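Local coordinates for protein mandelate racemase (Bordetella bronchiseptica, PDB 3H12) that probably catalyses an isomerase-type or related metal-assisted reaction of the enolase superfamily, and here carries a sodium ion in its metal site, at residues 172-177 and 198-203; 223-228 and 249-254. All blocks are in the same frame, centred on the assembly; numbering follows the deposited sequence.

In the fold
From the N terminus, the chain first builds an antiparallel sheet within the family's N-terminal domain and then enters the barrel domain, where both contacts lie. Interaction 1 closes first: strand 169-173, helix 178-192 and strand 197-201 form one beta-alpha-beta unit, joined strand to strand by 172-177 and 198-203. Helix 208-220 then leads to strand 225-227, which opens interaction 2, closed past helix 235-242 by strand 249-252. The two units follow in series, neither nested nor crossed. Strands 197-201 and 225-227 are neighbours, with Val200 O probably accepting from Glu227 N, so four consecutive parallel strands result. Both contacts reach one sodium ion: Asp201 comes from interaction 1, Glu227 and Glu254 from interaction 2.

Interaction 1 of 2, residues 172-177 and 198-203; sequences LKVGRA and ILVDAN. With NA (sodium ion), chain C.
The metal site of the enolase-type barrel begins here, where Lys173 and Asp201 sit side by side on neighbouring parallel strands and point the same way. Lys173 NZ makes a salt bridge to Asp201 OD2 at 2.7 Å, arriving from above the carboxylate plane, while the same oxygen binds the sodium ion at 2.5 Å. A bend in the lysine chain at chi2 (-74°) swings the amine over to Asn203 as well, where NZ meets OD1 at 3.0 Å in the carbonyl plane, on a lone pair. The other carboxylate oxygen, Asp201 OD1, accepts hydrogen bonds from the backbone N-H of Asn203, in an Asx turn, and from a sodium-bound water; together these should fix the rotation of the carboxylate.

Along the backbones, Leu172 N donates to Leu199 O, Leu172 O accepts from Asp201 N, and Val174 N donates to Asp201 O. Leu172 and Val200 face helix 178-192, and Val174, just beyond the strand, brings CG2 against Val200 CG1 at a tight 3.4 Å. Such an acidic metal ligand at the C-terminal end of a barrel strand, with a lysine on the preceding strand, fits the enolase superfamily's beta/alpha-barrel.

Interaction 2 of 2, residues 223-228 and 249-254; sequences CYWFEE and RIATGE. With NA (sodium ion), chain C.
Backbone bonds come first: Tyr224 O, at the N-terminal end of the pairing, accepts from Arg249 N, and from there strands 225-227 and 249-252 run parallel. Phe226 N donates to Arg249 O at 2.8 Å; Ala251 N returns a bond to Phe226 O, and Glu228 N closes the ladder on Ala251 O.

The stacking belongs to Arg249. Its guanidinium lies flat on one face of the Tyr224 ring, planes 8° apart, with CZ 3.7 Å from the ring centroid in a cation-pi contact. An extended chain from CG to NE brings it there, and NH1 also reaches Tyr224 O at 3.0 Å, in the carbonyl plane and on a lone pair, so that this carbonyl accepts two bonds. The NH1 bond and the stack restrain the guanidinium in two directions. Further along, Ala251 CB sits over the five-membered ring of Trp225, 4.0 Å from its centroid.

Polar and metal contacts gather at the other end. Glu227 OE2 and Glu254 OE2 bind the sodium ion at 2.4 and 2.2 Å, their carboxylate planes 69° apart; Glu227 OE1 is held by Lys171 and Gln275. Glu228 and Glu254 stack their carboxylates, and Glu228 OE1 accepts from a metal-bound water at 2.7 Å, while a water that is not a metal ligand bridges Glu228 OE2 and Thr252 OG1. With Asp201 completing the protein ligands, the cation probably offsets the repulsion among these acids, and Glu228 sits in the second shell, reaching the sodium ion through water.

Interaction 1 of 2, residues 172-177 and 198-203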
ATOM      1  N   LEU A 172     -12.277  34.193   6.129  1.00 14.10           N
ATOM      2  CA  LEU A 172     -12.364  34.409   7.537  1.00 14.39           C
ATOM      3  C   LEU A 172     -11.184  33.760   8.216  1.00 15.73           C
ATOM      4  O   LEU A 172     -10.878  32.554   8.003  1.00 15.14           O
ATOM      5  CB  LEU A 172     -13.632  33.706   8.122  1.00 14.57           C
ATOM      6  CG  LEU A 172     -13.725  33.739   9.682  1.00 13.66           C
ATOM      7  CD1 LEU A 172     -14.054  35.272  10.099  1.00 15.11           C
ATOM      8  CD2 LEU A 172     -14.937  32.815  10.066  1.00 16.85           C
ATOM      9  N   LYS A 173     -10.552  34.471   9.144  1.00 14.42           N
ATOM     10  CA  LYS A 173      -9.508  33.877   9.986  1.00 14.50           C
ATOM     11  C   LYS A 173     -10.095  33.249  11.210  1.00 14.97           C
ATOM     12  O   LYS A 173     -10.998  33.778  11.867  1.00 14.73           O
ATOM     13  CB  LYS A 173      -8.552  34.975  10.490  1.00 15.16           C
ATOM     14  CG  LYS A 173      -7.903  35.711   9.366  1.00 14.07           C
ATOM     15  CD  LYS A 173      -6.781  34.828   8.674  1.00 14.84           C
ATOM     16  CE  LYS A 173      -5.973  35.540   7.671  1.00 17.72           C
ATOM     17  NZ  LYS A 173      -4.706  34.725   7.341  1.00 20.95           N
ATOM     18  N   VAL A 174      -9.562  32.057  11.540  1.00 15.58           N
ATOM     19  CA  VAL A 174     -10.156  31.210  12.643  1.00 14.70           C
ATOM     20  C   VAL A 174      -8.995  30.620  13.439  1.00 15.10           C
ATOM     21  O   VAL A 174      -7.786  30.783  13.131  1.00 15.06           O
ATOM     22  CB  VAL A 174     -11.053  30.084  12.097  1.00 14.12           C
ATOM     23  CG1 VAL A 174     -12.203  30.574  11.275  1.00 15.31           C
ATOM     24  CG2 VAL A 174     -10.195  29.075  11.263  1.00 16.08           C
ATOM     25  N   GLY A 175      -9.351  29.997  14.612  1.00 18.27           N
ATOM     26  CA  GLY A 175      -8.363  29.129  15.230  1.00 20.89           C
ATOM     27  C   GLY A 175      -8.189  29.453  16.679  1.00 23.19           C
ATOM     28  O   GLY A 175      -7.632  28.629  17.440  1.00 28.19           O
ATOM     29  N   ARG A 176      -8.539  30.648  17.095  1.00 22.50           N
ATOM     30  CA  ARG A 176      -8.301  30.976  18.544  1.00 24.63           C
ATOM     31  C   ARG A 176      -9.503  30.402  19.361  1.00 25.71           C
ATOM     32  O   ARG A 176      -9.283  29.831  20.473  1.00 29.04           O
ATOM     33  CB  ARG A 176      -8.123  32.489  18.761  1.00 28.18           C
ATOM     34  CG  ARG A 176      -8.030  32.986  20.163  1.00 42.17           C
ATOM     35  CD  ARG A 176      -8.741  34.316  20.109  1.00 35.89           C
ATOM     36  NE  ARG A 176      -7.802  35.331  20.263  1.00 42.04           N
ATOM     37  CZ  ARG A 176      -8.054  36.602  20.040  1.00 37.91           C
ATOM     38  NH1 ARG A 176      -9.280  37.033  19.612  1.00 39.81           N
ATOM     39  NH2 ARG A 176      -7.066  37.435  20.289  1.00 39.99           N
ATOM     40  N   ALA A 177     -10.714  30.563  18.852  1.00 22.67           N
ATOM     41  CA  ALA A 177     -11.865  30.161  19.636  1.00 21.77           C
ATOM     42  C   ALA A 177     -12.853  29.466  18.738  1.00 21.40           C
ATOM     43  O   ALA A 177     -13.738  30.056  18.154  1.00 18.70           O
ATOM     44  CB  ALA A 177     -12.464  31.494  20.300  1.00 22.19           C
ATOM     45  N   ILE A 198     -17.094  31.380   0.876  1.00 13.76           N
ATOM     46  CA  ILE A 198     -16.532  31.689   2.163  1.00 13.81           C
ATOM     47  C   ILE A 198     -15.306  30.770   2.364  1.00 14.32           C
ATOM     48  O   ILE A 198     -15.456  29.510   2.268  1.00 16.96           O
ATOM     49  CB  ILE A 198     -17.536  31.524   3.286  1.00 14.23           C
ATOM     50  CG1 ILE A 198     -18.727  32.500   3.058  1.00 15.01           C
ATOM     51  CG2 ILE A 198     -16.816  31.734   4.680  1.00 15.98           C
ATOM     52  CD1 ILE A 198     -19.839  32.272   4.152  1.00 15.89           C
ATOM     53  N   LEU A 199     -14.129  31.381   2.487  1.00 13.99           N
ATOM     54  CA  LEU A 199     -12.838  30.662   2.705  1.00 13.47           C
ATOM     55  C   LEU A 199     -12.534  30.771   4.171  1.00 14.76           C
ATOM     56  O   LEU A 199     -12.898  31.796   4.799  1.00 15.50           O
ATOM     57  CB  LEU A 199     -11.773  31.366   1.909  1.00 13.29           C
ATOM     58  CG  LEU A 199     -11.832  31.099   0.340  1.00 13.51           C
ATOM     59  CD1 LEU A 199     -13.126  31.448  -0.310  1.00 14.51           C
ATOM     60  CD2 LEU A 199     -10.663  31.971  -0.152  1.00 15.74           C
ATOM     61  N   VAL A 200     -11.821  29.783   4.735  1.00 13.13           N
ATOM     62  CA  VAL A 200     -11.450  29.821   6.169  1.00 14.53           C
ATOM     63  C   VAL A 200      -9.993  29.576   6.241  1.00 13.87           C
ATOM     64  O   VAL A 200      -9.420  28.733   5.487  1.00 15.01           O
ATOM     65  CB  VAL A 200     -12.257  28.648   6.907  1.00 14.91           C
ATOM     66  CG1 VAL A 200     -11.774  28.398   8.323  1.00 18.63           C
ATOM     67  CG2 VAL A 200     -13.726  29.182   6.927  1.00 17.78           C
ATOM     68  N   ASP A 201      -9.296  30.267   7.168  1.00 14.10           N
ATOM     69  CA  ASP A 201      -7.794  30.169   7.253  1.00 13.08           C
ATOM     70  C   ASP A 201      -7.440  30.138   8.744  1.00 14.54           C
ATOM     71  O   ASP A 201      -7.742  31.081   9.518  1.00 14.45           O
ATOM     72  CB  ASP A 201      -7.230  31.418   6.573  1.00 14.58           C
ATOM     73  CG  ASP A 201      -5.696  31.474   6.637  1.00 17.95           C
ATOM     74  OD1 ASP A 201      -5.028  30.611   7.314  1.00 15.97           O
ATOM     75  OD2 ASP A 201      -5.184  32.410   5.953  1.00 15.94           O
ATOM     76  N   ALA A 202      -6.860  29.011   9.201  1.00 14.56           N
ATOM     77  CA  ALA A 202      -6.494  28.893  10.644  1.00 13.00           C
ATOM     78  C   ALA A 202      -5.081  29.212  10.952  1.00 14.45           C
ATOM     79  O   ALA A 202      -4.665  29.155  12.135  1.00 15.61           O
ATOM     80  CB  ALA A 202      -6.747  27.377  11.052  1.00 15.02           C
ATOM     81  N   ASN A 203      -4.267  29.628   9.926  1.00 14.60           N
ATOM     82  CA  ASN A 203      -2.853  30.015  10.161  1.00 13.99           C
ATOM     83  C   ASN A 203      -2.142  29.020  11.112  1.00 15.94           C
ATOM     84  O   ASN A 203      -1.346  29.379  12.004  1.00 14.95           O
ATOM     85  CB  ASN A 203      -2.726  31.473  10.827  1.00 15.11           C
ATOM     86  CG  ASN A 203      -2.992  32.551   9.800  1.00 16.28           C
ATOM     87  OD1 ASN A 203      -4.105  33.061   9.734  1.00 18.49           O
ATOM     88  ND2 ASN A 203      -1.971  32.875   8.980  1.00 18.15           N
TER
HETATM   89 NA    NA C 500      -2.993  32.510   4.834  1.00 18.59          NA
HETATM   90  O   HOH W   1      -5.851  32.656  11.878  1.00 17.88           O
HETATM   91  O   HOH W   2      -2.578  30.938   6.492  1.00 22.03           O
HETATM   92  O   HOH W   3      -1.964  33.992   6.347  1.00 17.54           O
HETATM   93  O   HOH W   4      -3.496  34.669   3.677  1.00 16.77           O

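Interaction 2 of 2, residues 223-228 and 249-254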
ATOM      1  N   CYS A 223     -18.160  25.783   2.874  1.00 14.26           N
ATOM      2  CA  CYS A 223     -16.965  26.639   2.680  1.00 13.53           C
ATOM      3  C   CYS A 223     -16.089  26.150   1.502  1.00 14.10           C
ATOM      4  O   CYS A 223     -16.030  24.950   1.177  1.00 15.94           O
ATOM      5  CB  CYS A 223     -16.077  26.660   3.924  1.00 14.06           C
ATOM      6  SG  CYS A 223     -16.879  27.544   5.253  1.00 17.10           S
ATOM      7  N   TYR A 224     -15.427  27.106   0.826  1.00 12.18           N
ATOM      8  CA  TYR A 224     -14.658  26.735  -0.372  1.00 13.33           C
ATOM      9  C   TYR A 224     -13.338  26.046  -0.024  1.00 12.66           C
ATOM     10  O   TYR A 224     -13.000  25.032  -0.730  1.00 13.41           O
ATOM     11  CB  TYR A 224     -14.451  28.025  -1.148  1.00 15.16           C
ATOM     12  CG  TYR A 224     -13.805  27.803  -2.539  1.00 14.13           C
ATOM     13  CD1 TYR A 224     -14.598  27.502  -3.591  1.00 15.76           C
ATOM     14  CD2 TYR A 224     -12.424  27.952  -2.701  1.00 13.36           C
ATOM     15  CE1 TYR A 224     -14.049  27.328  -4.854  1.00 14.85           C
ATOM     16  CE2 TYR A 224     -11.804  27.840  -3.956  1.00 15.76           C
ATOM     17  CZ  TYR A 224     -12.670  27.483  -5.023  1.00 16.56           C
ATOM     18  OH  TYR A 224     -12.076  27.312  -6.255  1.00 16.78           O
ATOM     19  N   TRP A 225     -12.619  26.549   0.993  1.00 13.47           N
ATOM     20  CA  TRP A 225     -11.370  25.866   1.368  1.00 11.89           C
ATOM     21  C   TRP A 225     -11.093  26.133   2.841  1.00 13.61           C
ATOM     22  O   TRP A 225     -11.676  27.057   3.450  1.00 14.48           O
ATOM     23  CB  TRP A 225     -10.164  26.193   0.431  1.00 12.97           C
ATOM     24  CG  TRP A 225      -9.510  27.564   0.590  1.00 12.48           C
ATOM     25  CD1 TRP A 225      -9.177  28.282   1.742  1.00 13.45           C
ATOM     26  CD2 TRP A 225      -8.972  28.320  -0.486  1.00 12.64           C
ATOM     27  NE1 TRP A 225      -8.470  29.474   1.411  1.00 13.78           N
ATOM     28  CE2 TRP A 225      -8.294  29.467   0.055  1.00 14.07           C
ATOM     29  CE3 TRP A 225      -8.960  28.096  -1.847  1.00 13.33           C
ATOM     30  CZ2 TRP A 225      -7.674  30.447  -0.783  1.00 13.18           C
ATOM     31  CZ3 TRP A 225      -8.292  29.006  -2.671  1.00 13.07           C
ATOM     32  CH2 TRP A 225      -7.673  30.163  -2.121  1.00 15.99           C
ATOM     33  N   PHE A 226     -10.208  25.284   3.379  1.00 12.85           N
ATOM     34  CA  PHE A 226      -9.690  25.351   4.767  1.00 12.00           C
ATOM     35  C   PHE A 226      -8.211  25.423   4.604  1.00 13.80           C
ATOM     36  O   PHE A 226      -7.517  24.480   4.157  1.00 13.52           O
ATOM     37  CB  PHE A 226     -10.121  23.990   5.386  1.00 12.57           C
ATOM     38  CG  PHE A 226      -9.924  23.891   6.881  1.00 12.96           C
ATOM     39  CD1 PHE A 226      -9.519  24.983   7.625  1.00 13.75           C
ATOM     40  CD2 PHE A 226     -10.156  22.693   7.529  1.00 14.40           C
ATOM     41  CE1 PHE A 226      -9.411  24.898   9.035  1.00 14.35           C
ATOM     42  CE2 PHE A 226     -10.015  22.555   8.980  1.00 14.10           C
ATOM     43  CZ  PHE A 226      -9.627  23.666   9.703  1.00 14.52           C
ATOM     44  N   GLU A 227      -7.722  26.661   4.826  1.00 12.74           N
ATOM     45  CA  GLU A 227      -6.318  27.060   4.631  1.00 13.29           C
ATOM     46  C   GLU A 227      -5.499  27.028   5.892  1.00 13.49           C
ATOM     47  O   GLU A 227      -5.981  27.329   6.958  1.00 14.56           O
ATOM     48  CB  GLU A 227      -6.321  28.500   4.050  1.00 14.84           C
ATOM     49  CG  GLU A 227      -4.934  29.144   4.012  1.00 13.68           C
ATOM     50  CD  GLU A 227      -5.042  30.425   3.218  1.00 14.86           C
ATOM     51  OE1 GLU A 227      -6.069  30.755   2.570  1.00 15.27           O
ATOM     52  OE2 GLU A 227      -3.930  31.108   3.190  1.00 15.43           O
ATOM     53  N   GLU A 228      -4.303  26.474   5.708  1.00 12.92           N
ATOM     54  CA  GLU A 228      -3.331  26.240   6.835  1.00 13.12           C
ATOM     55  C   GLU A 228      -4.106  25.700   8.054  1.00 12.90           C
ATOM     56  O   GLU A 228      -4.053  26.208   9.177  1.00 14.13           O
ATOM     57  CB  GLU A 228      -2.553  27.548   7.232  1.00 13.62           C
ATOM     58  CG  GLU A 228      -1.382  27.757   6.243  1.00 16.07           C
ATOM     59  CD  GLU A 228      -0.314  28.679   6.802  1.00 14.96           C
ATOM     60  OE1 GLU A 228      -0.636  29.500   7.723  1.00 16.50           O
ATOM     61  OE2 GLU A 228       0.858  28.468   6.406  1.00 16.44           O
ATOM     62  N   ARG A 249     -12.056  22.202   0.156  1.00 12.41           N
ATOM     63  CA  ARG A 249     -10.701  21.947  -0.312  1.00 11.59           C
ATOM     64  C   ARG A 249      -9.734  22.154   0.831  1.00 13.56           C
ATOM     65  O   ARG A 249      -9.871  23.145   1.637  1.00 15.49           O
ATOM     66  CB  ARG A 249     -10.346  22.989  -1.445  1.00 12.42           C
ATOM     67  CG  ARG A 249     -11.205  22.729  -2.648  1.00 12.72           C
ATOM     68  CD  ARG A 249     -11.258  24.078  -3.433  1.00 12.79           C
ATOM     69  NE  ARG A 249     -12.109  23.926  -4.620  1.00 14.42           N
ATOM     70  CZ  ARG A 249     -13.439  23.996  -4.524  1.00 13.88           C
ATOM     71  NH1 ARG A 249     -14.115  24.163  -3.362  1.00 14.79           N
ATOM     72  NH2 ARG A 249     -14.194  23.760  -5.674  1.00 16.12           N
ATOM     73  N   ILE A 250      -8.720  21.262   0.972  1.00 12.69           N
ATOM     74  CA  ILE A 250      -7.627  21.541   1.941  1.00 12.41           C
ATOM     75  C   ILE A 250      -6.548  22.358   1.186  1.00 13.72           C
ATOM     76  O   ILE A 250      -5.992  21.925   0.169  1.00 14.55           O
ATOM     77  CB  ILE A 250      -7.086  20.164   2.480  1.00 13.00           C
ATOM     78  CG1 ILE A 250      -8.190  19.333   3.075  1.00 14.70           C
ATOM     79  CG2 ILE A 250      -5.928  20.459   3.455  1.00 15.39           C
ATOM     80  CD1 ILE A 250      -9.093  20.086   4.115  1.00 13.53           C
ATOM     81  N   ALA A 251      -6.203  23.526   1.757  1.00 13.40           N
ATOM     82  CA  ALA A 251      -5.298  24.453   1.063  1.00 13.24           C
ATOM     83  C   ALA A 251      -4.147  24.822   1.977  1.00 13.27           C
ATOM     84  O   ALA A 251      -4.328  24.975   3.162  1.00 14.66           O
ATOM     85  CB  ALA A 251      -6.092  25.783   0.722  1.00 14.42           C
ATOM     86  N   THR A 252      -2.913  24.850   1.476  1.00 13.38           N
ATOM     87  CA  THR A 252      -1.832  25.423   2.243  1.00 13.83           C
ATOM     88  C   THR A 252      -0.772  25.835   1.210  1.00 13.59           C
ATOM     89  O   THR A 252      -0.766  25.401   0.058  1.00 13.92           O
ATOM     90  CB  THR A 252      -1.334  24.344   3.268  1.00 15.62           C
ATOM     91  OG1 THR A 252      -0.320  25.023   4.054  1.00 15.48           O
ATOM     92  CG2 THR A 252      -0.651  23.145   2.576  1.00 16.28           C
ATOM     93  N   GLY A 253       0.120  26.739   1.647  1.00 13.91           N
ATOM     94  CA  GLY A 253       1.341  26.903   0.828  1.00 13.22           C
ATOM     95  C   GLY A 253       2.107  28.237   1.101  1.00 13.75           C
ATOM     96  O   GLY A 253       3.249  28.277   0.619  1.00 15.31           O
ATOM     97  N   GLU A 254       1.489  29.214   1.781  1.00 14.33           N
ATOM     98  CA  GLU A 254       2.302  30.413   1.998  1.00 16.67           C
ATOM     99  C   GLU A 254       3.584  30.170   2.760  1.00 16.10           C
ATOM    100  O   GLU A 254       4.561  30.951   2.621  1.00 16.83           O
ATOM    101  CB  GLU A 254       1.449  31.478   2.630  1.00 19.35           C
ATOM    102  CG  GLU A 254       1.204  31.183   4.043  1.00 19.99           C
ATOM    103  CD  GLU A 254       0.118  32.179   4.563  1.00 24.16           C
ATOM    104  OE1 GLU A 254       0.373  33.049   5.389  1.00 22.52           O
ATOM    105  OE2 GLU A 254      -0.988  31.975   4.070  1.00 21.86           O
TER
HETATM  106 NA    NA C 500      -2.993  32.510   4.834  1.00 18.59          NA
HETATM  107  O   HOH W   5       1.539  27.253   4.177  1.00 16.04           O
HETATM  108  O   HOH W   2      -2.578  30.938   6.492  1.00 22.03           O
HETATM  109  O   HOH W   3      -1.964  33.992   6.347  1.00 17.54           O
HETATM  110  O   HOH W   4      -3.496  34.669   3.677  1.00 16.77           O